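Local coordinates for coat protein (PDB 2BBD), which forms the icosahedral shell of an archaeal virus as its coat protein, probably through a double jelly-roll fold shared with certain bacterial and eukaryotic viruses, at residues 49-54 / 139-144; 56-61 / 114-119; 125-130 / 175-180; 171-176 / 314-319. All coordinates share one frame; numbering follows the deposited sequence.

Interaction 1: 49-54 / 139-144; sequences VTLPSA and QAPSGV
V49 and L51 pack against the type II beta turn P141 to V144: the end of short strand 49-50 and the loop after it meet the turn that joins strands 131-137 and 145-158, near the surface at one end of the chain's N-terminal beta sandwich. No hydrogen bond links the two segments, so methyl groups and proline rings carry the contact. V49 has CG1 anti to its backbone N (chi1 174°) and sets its two methyls against successive carbonyl oxygens of the turn. CG1 lies 3.8 Å from the O of S142, while CG2 lies 3.9 Å from that of G143. The V49 and V144 side chains cross obliquely, with their CG1 methyls 4.1 Å apart. G143 takes a positive phi of 82° at the third position of the turn, whose closing bond from V144 N to P141 O is weak. L51 is the buried member: its CD2 faces both V144 CG2 (4.3 Å) and P141 CB (4.4 Å). Its backbone pairs with T102, and that of V49 with V104. Beyond L51, the side chains of P52 and P141 cross at about a right angle, and P52 CD, the ring carbon bonded to nitrogen, meets P141 CB at 3.8 Å.

Interaction 2: 56-61 / 114-119; sequences FPYNLV and VMWEFD
The carbonyl oxygen of Y58 is met by two groups: the backbone N of V61, through a weak hydrogen bond, and the indole edge of W116, whose CZ2 lies 3.5 Å from Y58 O with the oxygen in the ring plane, a close C-H contact and not a hydrogen bond. The indole N-H is used elsewhere. W116 NE1 comes within 3.8 Å of Y58 CD1, yet it bonds to the carbonyl O of G79. The two aromatic side chains slide past each other in opposite directions and form an offset edge-to-face pair, the edge of Y58 turned toward the face of W116. The centroids of the phenol ring and the five-membered ring are 5.5 Å apart, with the planes at 62°. V114 serves both rings and a proline. Its CG1, anti to the backbone N (chi1 -171°), is 3.6 Å from Y58 CD1 and also stands over one indole face, toward the rim. Its other branch, CG2, meets P57 CG at 3.8 Å. At the far end of the indole, V61 and W116 reach tip to tip, with V61 CG2 3.6 Å from W116 CH2. A cis peptide precedes P57. The phenol OH is bonded to N94 OD1. W116 also meets F64 edge-to-face, and V61 lies on I135. Residues 114-119 belong to one sheet and V61 begins strand 61-68 of another, so this aromatic and aliphatic cluster is part of the hydrophobic filling between two sheets, consistent with a viral jelly roll.

Interaction 3: 125-130 / 175-180; sequences ATMVQN and EMPLAT
M127, the last residue of a 3-10 turn, and V128 after it meet M176 and P177 through apolar contacts and the backbone of E175 through its carbonyl, with no hydrogen bond between the segments. Both methionines are selenomethionines. The M127 side chain runs out straight through chi2, then bends at chi3 (74°), which turns its CE toward the backbone of E175. The M127 and P177 side chains slide past each other in opposite directions, the selenium of M127 3.7 Å from P177 CD. The second apolar pair is tight: V128 CG1 and M176 CE approach to 3.5 Å, the side chains slanting across each other. Contact with a polar atom is limited to E175 O, which lies 3.0 Å from M127 CE, a very short approach whose exact length is doubtful. Hydrogen bonds shape the second segment from within. T180 OG1 donates to P177 O at 2.7 Å, coming in 35° off the carbonyl plane, and the same oxygen takes a weak bond from T180 N, closing a type I beta turn. The loop between strands 108-123 and 131-137 thus packs on the loop between helix 161-166 and strand 182-193; V128 and M176 both rest on F123 of strand 108-123, and P177 on F29 of strand 29-43.

Interaction 4: 171-176 / 314-319; sequences GADGEM and LPYYDQ
An Asx turn at D173, overlapping the type I beta turn G171 to G174, receives the side chain of Y316, the N-cap residue of helix 317-321. The phenol oxygen is held by two bonds of opposite sense. Y316 OH donates to the syn lone pair of D173 OD2, 2.6 Å away, and accepts from M176 N at 2.9 Å. The D173 carboxylate plane stands 87° from the phenol ring. The same OD2 takes E175 N at 3.1 Å from above the carboxylate plane, the bond that defines the Asx turn; two donors on one oxygen would be expected to stabilise its negative charge. The ring is sandwiched: G171 CA lies over the centre of one face in a CH-pi contact, 3.5 Å from the Y316 centroid, and P315 CB lies over the opposite face. Q319, three residues after Y316, accepts through OE1 from A172 N at 2.8 Å in a nearly straight bond (167°), while A172 CB packs against the amide end of Q319. The contact ties the loop between helix 161-166 and strand 182-193 to the start of helix 317-321, just after strand 303-313, with P315 and M176 both resting on L182 of strand 182-193.

Overall arrangement
The four contacts fall into two pairs. Interactions 1 and 2 have centres about 16 Å apart and touch: P141 CG is 3.9 Å from F56 CE2, and L51 CD1 is 3.9 Å from F56 CZ. Along the chain, interaction 2 is nested in the loop that interaction 1 closes. Interactions 3 and 4, with centres about 10 Å apart, share E175 and M176, so one loop serves both; P177 O also comes within 3.2 Å of Y316 CE1. The surface contact of 49-54 with 139-144 and interaction 4 lie on opposite sides of the chain's centre, their centres about 47 Å apart. Interaction 2 lies between, about 27 Å from interaction 3, centre to centre.

Interaction 1: 49-54 / 139-144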
loop_
_atom_site.group_PDB
_atom_site.type_symbol
_atom_site.label_atom_id
_atom_site.label_comp_id
_atom_site.label_asym_id
_atom_site.label_seq_id
_atom_site.Cartn_x
_atom_site.Cartn_y
_atom_site.Cartn_z
ATOM N N VAL A 49 15.628 -8.942 -24.751
ATOM C CA VAL A 49 14.895 -9.534 -23.647
ATOM C C VAL A 49 13.562 -8.834 -23.455
ATOM O O VAL A 49 13.476 -7.605 -23.479
ATOM C CB VAL A 49 15.692 -9.441 -22.319
ATOM C CG1 VAL A 49 14.837 -9.946 -21.154
ATOM C CG2 VAL A 49 16.983 -10.254 -22.432
ATOM N N THR A 50 12.515 -9.625 -23.294
ATOM C CA THR A 50 11.200 -9.073 -23.052
ATOM C C THR A 50 11.058 -9.024 -21.542
ATOM O O THR A 50 11.112 -10.060 -20.885
ATOM C CB THR A 50 10.102 -9.976 -23.615
ATOM O OG1 THR A 50 10.286 -10.110 -25.030
ATOM C CG2 THR A 50 8.725 -9.380 -23.333
ATOM N N LEU A 51 10.894 -7.829 -20.988
ATOM C CA LEU A 51 10.744 -7.695 -19.544
ATOM C C LEU A 51 9.478 -8.422 -19.101
ATOM O O LEU A 51 8.529 -8.563 -19.873
ATOM C CB LEU A 51 10.724 -6.210 -19.157
ATOM C CG LEU A 51 12.118 -5.603 -19.340
ATOM C CD1 LEU A 51 12.091 -4.088 -19.314
ATOM C CD2 LEU A 51 13.027 -6.156 -18.242
ATOM N N PRO A 52 9.453 -8.906 -17.851
ATOM C CA PRO A 52 8.297 -9.631 -17.315
ATOM C C PRO A 52 6.982 -8.865 -17.284
ATOM O O PRO A 52 6.941 -7.655 -17.476
ATOM C CB PRO A 52 8.761 -10.050 -15.917
ATOM C CG PRO A 52 9.747 -9.016 -15.554
ATOM C CD PRO A 52 10.506 -8.765 -16.828
ATOM N N SER A 53 5.902 -9.596 -17.051
ATOM C CA SER A 53 4.581 -8.998 -16.983
ATOM C C SER A 53 4.408 -8.384 -15.599
ATOM O O SER A 53 5.325 -8.405 -14.779
ATOM C CB SER A 53 3.521 -10.081 -17.174
ATOM O OG SER A 53 3.567 -10.976 -16.073
ATOM N N ALA A 54 3.223 -7.836 -15.352
ATOM C CA ALA A 54 2.901 -7.262 -14.059
ATOM C C ALA A 54 3.101 -8.396 -13.045
ATOM O O ALA A 54 2.936 -9.570 -13.380
ATOM C CB ALA A 54 1.453 -6.798 -14.060
ATOM N N GLN A 139 14.540 -8.676 -6.748
ATOM C CA GLN A 139 15.573 -9.280 -7.584
ATOM C C GLN A 139 15.530 -8.656 -8.987
ATOM O O GLN A 139 14.530 -8.058 -9.378
ATOM C CB GLN A 139 15.309 -10.782 -7.663
ATOM C CG GLN A 139 16.519 -11.674 -7.903
ATOM C CD GLN A 139 17.510 -11.676 -6.761
ATOM O OE1 GLN A 139 17.149 -11.864 -5.599
ATOM N NE2 GLN A 139 18.773 -11.476 -7.091
ATOM N N ALA A 140 16.612 -8.782 -9.744
ATOM C CA ALA A 140 16.635 -8.238 -11.100
ATOM C C ALA A 140 15.944 -9.227 -12.030
ATOM O O ALA A 140 16.061 -10.439 -11.849
ATOM C CB ALA A 140 18.070 -8.021 -11.553
ATOM N N PRO A 141 15.192 -8.732 -13.026
ATOM C CA PRO A 141 14.543 -9.698 -13.916
ATOM C C PRO A 141 15.619 -10.496 -14.649
ATOM O O PRO A 141 16.737 -10.018 -14.844
ATOM C CB PRO A 141 13.742 -8.813 -14.869
ATOM C CG PRO A 141 13.433 -7.607 -14.023
ATOM C CD PRO A 141 14.750 -7.361 -13.323
ATOM N N SER A 142 15.290 -11.715 -15.044
ATOM C CA SER A 142 16.248 -12.544 -15.748
ATOM C C SER A 142 16.735 -11.887 -17.040
ATOM O O SER A 142 15.953 -11.275 -17.778
ATOM C CB SER A 142 15.620 -13.897 -16.081
ATOM O OG SER A 142 16.508 -14.684 -16.856
ATOM N N GLY A 143 18.035 -12.013 -17.292
ATOM C CA GLY A 143 18.629 -11.486 -18.506
ATOM C C GLY A 143 18.984 -10.017 -18.529
ATOM O O GLY A 143 19.459 -9.524 -19.553
ATOM N N VAL A 144 18.751 -9.297 -17.435
ATOM C CA VAL A 144 19.085 -7.876 -17.416
ATOM C C VAL A 144 19.731 -7.411 -16.116
ATOM O O VAL A 144 19.750 -8.126 -15.114
ATOM C CB VAL A 144 17.837 -6.987 -17.669
ATOM C CG1 VAL A 144 17.182 -7.366 -18.995
ATOM C CG2 VAL A 144 16.857 -7.121 -16.519
#

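Interaction 2: 56-61 / 114-119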
loop_
_atom_site.group_PDB
_atom_site.type_symbol
_atom_site.label_atom_id
_atom_site.label_comp_id
_atom_site.label_asym_id
_atom_site.label_seq_id
_atom_site.Cartn_x
_atom_site.Cartn_y
_atom_site.Cartn_z
ATOM N N PHE A 56 5.668 -6.411 -12.446
ATOM C CA PHE A 56 6.868 -5.652 -12.783
ATOM C C PHE A 56 6.316 -4.348 -13.362
ATOM O O PHE A 56 5.277 -4.350 -14.027
ATOM C CB PHE A 56 7.710 -6.391 -13.835
ATOM C CG PHE A 56 8.757 -5.524 -14.502
ATOM C CD1 PHE A 56 8.421 -4.709 -15.582
ATOM C CD2 PHE A 56 10.065 -5.485 -14.024
ATOM C CE1 PHE A 56 9.370 -3.867 -16.177
ATOM C CE2 PHE A 56 11.019 -4.646 -14.611
ATOM C CZ PHE A 56 10.669 -3.834 -15.690
ATOM N N PRO A 57 7.001 -3.216 -13.142
ATOM C CA PRO A 57 8.252 -2.995 -12.410
ATOM C C PRO A 57 8.130 -2.761 -10.890
ATOM O O PRO A 57 9.145 -2.610 -10.201
ATOM C CB PRO A 57 8.844 -1.790 -13.137
ATOM C CG PRO A 57 7.623 -0.960 -13.407
ATOM C CD PRO A 57 6.572 -1.986 -13.837
ATOM N N TYR A 58 6.906 -2.743 -10.363
ATOM C CA TYR A 58 6.718 -2.514 -8.932
ATOM C C TYR A 58 7.400 -3.545 -8.049
ATOM O O TYR A 58 7.812 -3.214 -6.933
ATOM C CB TYR A 58 5.232 -2.461 -8.568
ATOM C CG TYR A 58 4.515 -1.265 -9.140
ATOM C CD1 TYR A 58 4.950 0.032 -8.864
ATOM C CD2 TYR A 58 3.391 -1.426 -9.947
ATOM C CE1 TYR A 58 4.280 1.134 -9.377
ATOM C CE2 TYR A 58 2.715 -0.328 -10.465
ATOM C CZ TYR A 58 3.162 0.945 -10.176
ATOM O OH TYR A 58 2.488 2.026 -10.676
ATOM N N ASN A 59 7.513 -4.789 -8.527
ATOM C CA ASN A 59 8.157 -5.815 -7.720
ATOM C C ASN A 59 9.691 -5.722 -7.704
ATOM O O ASN A 59 10.378 -6.653 -7.268
ATOM C CB ASN A 59 7.705 -7.220 -8.139
ATOM C CG ASN A 59 8.109 -7.583 -9.550
ATOM O OD1 ASN A 59 8.726 -6.798 -10.268
ATOM N ND2 ASN A 59 7.757 -8.791 -9.957
ATOM N N LEU A 60 10.228 -4.608 -8.197
ATOM C CA LEU A 60 11.676 -4.398 -8.140
ATOM C C LEU A 60 11.996 -4.030 -6.686
ATOM O O LEU A 60 13.164 -3.938 -6.287
ATOM C CB LEU A 60 12.119 -3.287 -9.093
ATOM C CG LEU A 60 12.140 -3.672 -10.580
ATOM C CD1 LEU A 60 12.651 -2.490 -11.394
ATOM C CD2 LEU A 60 13.042 -4.888 -10.792
ATOM N N VAL A 61 10.937 -3.791 -5.910
ATOM C CA VAL A 61 11.065 -3.531 -4.483
ATOM C C VAL A 61 10.255 -4.654 -3.871
ATOM O O VAL A 61 9.082 -4.836 -4.218
ATOM C CB VAL A 61 10.454 -2.172 -4.025
ATOM C CG1 VAL A 61 10.196 -2.211 -2.519
ATOM C CG2 VAL A 61 11.427 -1.017 -4.308
ATOM N N VAL A 114 9.997 4.389 -11.475
ATOM C CA VAL A 114 8.898 3.854 -10.690
ATOM C C VAL A 114 8.676 4.720 -9.447
ATOM O O VAL A 114 9.628 5.103 -8.758
ATOM C CB VAL A 114 9.209 2.411 -10.239
ATOM C CG1 VAL A 114 7.967 1.768 -9.612
ATOM C CG2 VAL A 114 9.713 1.590 -11.433
HETATM N N MSE A 115 7.416 5.012 -9.152
HETATM C CA MSE A 115 7.095 5.841 -8.003
HETATM C C MSE A 115 6.120 5.202 -7.018
HETATM O O MSE A 115 5.227 4.435 -7.407
HETATM C CB MSE A 115 6.517 7.176 -8.473
HETATM C CG MSE A 115 6.344 8.183 -7.350
HETATM SE SE MSE A 115 5.478 9.805 -7.931
HETATM C CE MSE A 115 7.004 10.738 -8.667
ATOM N N TRP A 116 6.317 5.525 -5.739
ATOM C CA TRP A 116 5.465 5.062 -4.646
ATOM C C TRP A 116 5.360 6.224 -3.673
ATOM O O TRP A 116 6.319 6.978 -3.498
ATOM C CB TRP A 116 6.088 3.910 -3.876
ATOM C CG TRP A 116 6.289 2.643 -4.616
ATOM C CD1 TRP A 116 5.445 1.570 -4.652
ATOM C CD2 TRP A 116 7.477 2.245 -5.305
ATOM N NE1 TRP A 116 6.043 0.522 -5.305
ATOM C CE2 TRP A 116 7.293 0.907 -5.715
ATOM C CE3 TRP A 116 8.686 2.887 -5.610
ATOM C CZ2 TRP A 116 8.275 0.192 -6.408
ATOM C CZ3 TRP A 116 9.665 2.171 -6.309
ATOM C CH2 TRP A 116 9.449 0.837 -6.694
ATOM N N GLU A 117 4.201 6.370 -3.040
ATOM C CA GLU A 117 4.013 7.428 -2.060
ATOM C C GLU A 117 3.410 6.860 -0.795
ATOM O O GLU A 117 2.642 5.894 -0.837
ATOM C CB GLU A 117 3.100 8.533 -2.590
ATOM C CG GLU A 117 3.668 9.294 -3.760
ATOM C CD GLU A 117 2.947 10.606 -4.017
ATOM O OE1 GLU A 117 1.694 10.629 -3.960
ATOM O OE2 GLU A 117 3.639 11.612 -4.288
ATOM N N PHE A 118 3.780 7.460 0.330
ATOM C CA PHE A 118 3.287 7.054 1.630
ATOM C C PHE A 118 2.536 8.247 2.211
ATOM O O PHE A 118 3.105 9.322 2.428
ATOM C CB PHE A 118 4.444 6.666 2.563
ATOM C CG PHE A 118 5.319 5.566 2.026
ATOM C CD1 PHE A 118 6.233 5.817 1.008
ATOM C CD2 PHE A 118 5.189 4.266 2.502
ATOM C CE1 PHE A 118 7.007 4.786 0.462
ATOM C CE2 PHE A 118 5.948 3.229 1.974
ATOM C CZ PHE A 118 6.861 3.488 0.948
ATOM N N ASP A 119 1.245 8.064 2.433
ATOM C CA ASP A 119 0.432 9.118 3.001
ATOM C C ASP A 119 0.523 8.953 4.516
ATOM O O ASP A 119 0.127 7.931 5.057
ATOM C CB ASP A 119 -1.008 8.973 2.507
ATOM C CG ASP A 119 -1.920 10.073 3.015
ATOM O OD1 ASP A 119 -3.067 10.134 2.531
ATOM O OD2 ASP A 119 -1.507 10.866 3.893
#

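Interaction 3: 125-130 / 175-180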
loop_
_atom_site.group_PDB
_atom_site.type_symbol
_atom_site.label_atom_id
_atom_site.label_comp_id
_atom_site.label_asym_id
_atom_site.label_seq_id
_atom_site.Cartn_x
_atom_site.Cartn_y
_atom_site.Cartn_z
ATOM N N ALA A 125 6.111 14.433 13.318
ATOM C CA ALA A 125 7.491 13.970 13.247
ATOM C C ALA A 125 8.449 14.633 14.229
ATOM O O ALA A 125 9.371 13.993 14.719
ATOM C CB ALA A 125 8.007 14.129 11.825
ATOM N N THR A 126 8.233 15.908 14.520
ATOM C CA THR A 126 9.103 16.624 15.444
ATOM C C THR A 126 8.913 16.169 16.893
ATOM O O THR A 126 9.655 16.576 17.780
ATOM C CB THR A 126 8.863 18.142 15.364
ATOM O OG1 THR A 126 7.492 18.427 15.668
ATOM C CG2 THR A 126 9.181 18.655 13.967
HETATM N N MSE A 127 7.936 15.300 17.130
HETATM C CA MSE A 127 7.671 14.827 18.481
HETATM C C MSE A 127 8.044 13.369 18.718
HETATM O O MSE A 127 7.895 12.853 19.831
HETATM C CB MSE A 127 6.195 15.063 18.816
HETATM C CG MSE A 127 5.838 16.545 18.861
HETATM SE SE MSE A 127 3.999 16.924 19.337
HETATM C CE MSE A 127 4.092 16.515 21.232
ATOM N N VAL A 128 8.543 12.707 17.680
ATOM C CA VAL A 128 8.927 11.305 17.798
ATOM C C VAL A 128 10.407 11.122 17.466
ATOM O O VAL A 128 11.067 12.052 17.007
ATOM C CB VAL A 128 8.095 10.402 16.847
ATOM C CG1 VAL A 128 6.602 10.624 17.072
ATOM C CG2 VAL A 128 8.472 10.687 15.404
ATOM N N GLN A 129 10.906 9.912 17.691
ATOM C CA GLN A 129 12.299 9.584 17.432
ATOM C C GLN A 129 12.471 8.515 16.365
ATOM O O GLN A 129 11.617 7.653 16.185
ATOM C CB GLN A 129 12.970 9.069 18.714
ATOM C CG GLN A 129 12.994 10.059 19.868
ATOM C CD GLN A 129 14.195 10.978 19.817
ATOM O OE1 GLN A 129 14.521 11.540 18.767
ATOM N NE2 GLN A 129 14.864 11.141 20.959
ATOM N N ASN A 130 13.595 8.595 15.666
ATOM C CA ASN A 130 13.982 7.619 14.657
ATOM C C ASN A 130 12.939 7.114 13.650
ATOM O O ASN A 130 12.478 5.968 13.733
ATOM C CB ASN A 130 14.623 6.433 15.375
ATOM C CG ASN A 130 15.790 6.860 16.270
ATOM O OD1 ASN A 130 15.938 6.380 17.398
ATOM N ND2 ASN A 130 16.625 7.765 15.762
ATOM N N GLU A 175 2.385 12.873 24.491
ATOM C CA GLU A 175 3.295 12.434 23.433
ATOM C C GLU A 175 3.039 13.060 22.061
ATOM O O GLU A 175 3.977 13.490 21.391
ATOM C CB GLU A 175 3.262 10.911 23.319
ATOM C CG GLU A 175 3.718 10.210 24.589
ATOM C CD GLU A 175 3.882 8.707 24.419
ATOM O OE1 GLU A 175 4.156 8.027 25.434
ATOM O OE2 GLU A 175 3.744 8.203 23.281
HETATM N N MSE A 176 1.780 13.116 21.641
HETATM C CA MSE A 176 1.442 13.687 20.338
HETATM C C MSE A 176 0.208 14.570 20.405
HETATM O O MSE A 176 -0.510 14.576 21.402
HETATM C CB MSE A 176 1.145 12.583 19.320
HETATM C CG MSE A 176 2.168 11.479 19.201
HETATM SE SE MSE A 176 1.555 10.216 17.826
HETATM C CE MSE A 176 3.280 9.620 17.156
ATOM N N PRO A 177 -0.058 15.328 19.327
ATOM C CA PRO A 177 -1.242 16.188 19.334
ATOM C C PRO A 177 -2.485 15.318 19.519
ATOM O O PRO A 177 -2.516 14.160 19.082
ATOM C CB PRO A 177 -1.197 16.849 17.958
ATOM C CG PRO A 177 0.269 16.939 17.682
ATOM C CD PRO A 177 0.784 15.595 18.147
ATOM N N LEU A 178 -3.500 15.875 20.176
ATOM C CA LEU A 178 -4.751 15.166 20.424
ATOM C C LEU A 178 -5.428 14.744 19.121
ATOM O O LEU A 178 -5.912 13.621 19.007
ATOM C CB LEU A 178 -5.710 16.059 21.219
ATOM C CG LEU A 178 -7.065 15.468 21.618
ATOM C CD1 LEU A 178 -6.861 14.411 22.702
ATOM C CD2 LEU A 178 -7.979 16.584 22.136
ATOM N N ALA A 179 -5.460 15.653 18.147
ATOM C CA ALA A 179 -6.096 15.400 16.854
ATOM C C ALA A 179 -5.230 14.596 15.882
ATOM O O ALA A 179 -5.310 14.784 14.664
ATOM C CB ALA A 179 -6.488 16.730 16.205
ATOM N N THR A 180 -4.418 13.690 16.410
ATOM C CA THR A 180 -3.543 12.895 15.566
ATOM C C THR A 180 -4.184 11.649 14.949
ATOM O O THR A 180 -4.803 10.838 15.642
ATOM C CB THR A 180 -2.279 12.451 16.344
ATOM O OG1 THR A 180 -1.462 13.595 16.625
ATOM C CG2 THR A 180 -1.469 11.433 15.525
#

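Interaction 4: 171-176 / 314-319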
loop_
_atom_site.group_PDB
_atom_site.type_symbol
_atom_site.label_atom_id
_atom_site.label_comp_id
_atom_site.label_asym_id
_atom_site.label_seq_id
_atom_site.Cartn_x
_atom_site.Cartn_y
_atom_site.Cartn_z
ATOM N N GLY A 171 -2.506 14.992 23.697
ATOM C CA GLY A 171 -3.337 13.973 24.304
ATOM C C GLY A 171 -2.885 13.690 25.726
ATOM O O GLY A 171 -1.827 14.151 26.157
ATOM N N ALA A 172 -3.687 12.910 26.441
ATOM C CA ALA A 172 -3.427 12.556 27.832
ATOM C C ALA A 172 -1.982 12.277 28.208
ATOM O O ALA A 172 -1.534 12.696 29.274
ATOM C CB ALA A 172 -4.294 11.363 28.228
ATOM N N ASP A 173 -1.248 11.570 27.354
ATOM C CA ASP A 173 0.138 11.240 27.671
ATOM C C ASP A 173 1.150 12.266 27.192
ATOM O O ASP A 173 2.356 12.055 27.310
ATOM C CB ASP A 173 0.498 9.855 27.120
ATOM C CG ASP A 173 0.421 9.778 25.603
ATOM O OD1 ASP A 173 0.706 8.686 25.064
ATOM O OD2 ASP A 173 0.082 10.788 24.948
ATOM N N GLY A 174 0.655 13.374 26.650
ATOM C CA GLY A 174 1.535 14.428 26.172
ATOM C C GLY A 174 2.526 14.061 25.074
ATOM O O GLY A 174 3.406 14.853 24.750
ATOM N N GLU A 175 2.385 12.873 24.491
ATOM C CA GLU A 175 3.295 12.434 23.433
ATOM C C GLU A 175 3.039 13.060 22.061
ATOM O O GLU A 175 3.977 13.490 21.391
ATOM C CB GLU A 175 3.262 10.911 23.319
ATOM C CG GLU A 175 3.718 10.210 24.589
ATOM C CD GLU A 175 3.882 8.707 24.419
ATOM O OE1 GLU A 175 4.156 8.027 25.434
ATOM O OE2 GLU A 175 3.744 8.203 23.281
HETATM N N MSE A 176 1.780 13.116 21.641
HETATM C CA MSE A 176 1.442 13.687 20.338
HETATM C C MSE A 176 0.208 14.570 20.405
HETATM O O MSE A 176 -0.510 14.576 21.402
HETATM C CB MSE A 176 1.145 12.583 19.320
HETATM C CG MSE A 176 2.168 11.479 19.201
HETATM SE SE MSE A 176 1.555 10.216 17.826
HETATM C CE MSE A 176 3.280 9.620 17.156
ATOM N N LEU A 314 -6.458 6.209 15.822
ATOM C CA LEU A 314 -6.439 7.455 16.585
ATOM C C LEU A 314 -5.785 7.108 17.913
ATOM O O LEU A 314 -6.359 6.384 18.724
ATOM C CB LEU A 314 -7.853 7.969 16.841
ATOM C CG LEU A 314 -8.768 8.150 15.632
ATOM C CD1 LEU A 314 -9.996 8.934 16.081
ATOM C CD2 LEU A 314 -8.053 8.892 14.519
ATOM N N PRO A 315 -4.568 7.611 18.149
ATOM C CA PRO A 315 -3.875 7.313 19.405
ATOM C C PRO A 315 -4.633 7.764 20.657
ATOM O O PRO A 315 -4.433 7.218 21.735
ATOM C CB PRO A 315 -2.528 8.015 19.228
ATOM C CG PRO A 315 -2.869 9.180 18.352
ATOM C CD PRO A 315 -3.799 8.566 17.331
ATOM N N TYR A 316 -5.515 8.742 20.500
ATOM C CA TYR A 316 -6.304 9.267 21.610
ATOM C C TYR A 316 -7.794 9.125 21.301
ATOM O O TYR A 316 -8.601 9.988 21.653
ATOM C CB TYR A 316 -5.959 10.742 21.840
ATOM C CG TYR A 316 -4.480 10.970 22.041
ATOM C CD1 TYR A 316 -3.733 11.705 21.116
ATOM C CD2 TYR A 316 -3.812 10.402 23.124
ATOM C CE1 TYR A 316 -2.355 11.861 21.267
ATOM C CE2 TYR A 316 -2.437 10.553 23.282
ATOM C CZ TYR A 316 -1.717 11.281 22.349
ATOM O OH TYR A 316 -0.355 11.411 22.503
ATOM N N TYR A 317 -8.136 8.027 20.630
ATOM C CA TYR A 317 -9.508 7.715 20.234
ATOM C C TYR A 317 -10.531 8.053 21.324
ATOM O O TYR A 317 -11.424 8.869 21.118
ATOM C CB TYR A 317 -9.606 6.225 19.898
ATOM C CG TYR A 317 -10.949 5.798 19.351
ATOM C CD1 TYR A 317 -11.259 5.967 18.002
ATOM C CD2 TYR A 317 -11.912 5.223 20.184
ATOM C CE1 TYR A 317 -12.490 5.569 17.494
ATOM C CE2 TYR A 317 -13.150 4.824 19.683
ATOM C CZ TYR A 317 -13.429 5.001 18.339
ATOM O OH TYR A 317 -14.640 4.606 17.831
ATOM N N ASP A 318 -10.383 7.408 22.476
ATOM C CA ASP A 318 -11.278 7.605 23.612
ATOM C C ASP A 318 -11.491 9.073 23.973
ATOM O O ASP A 318 -12.623 9.557 23.947
ATOM C CB ASP A 318 -10.753 6.822 24.818
ATOM C CG ASP A 318 -10.808 5.325 24.595
ATOM O OD1 ASP A 318 -10.131 4.576 25.327
ATOM O OD2 ASP A 318 -11.542 4.894 23.680
ATOM N N GLN A 319 -10.414 9.780 24.304
ATOM C CA GLN A 319 -10.521 11.194 24.643
ATOM C C GLN A 319 -11.393 11.945 23.637
ATOM O O GLN A 319 -12.306 12.677 24.025
ATOM C CB GLN A 319 -9.133 11.846 24.700
ATOM C CG GLN A 319 -8.280 11.409 25.879
ATOM C CD GLN A 319 -7.055 12.292 26.070
ATOM O OE1 GLN A 319 -6.127 12.276 25.261
ATOM N NE2 GLN A 319 -7.053 13.074 27.143
#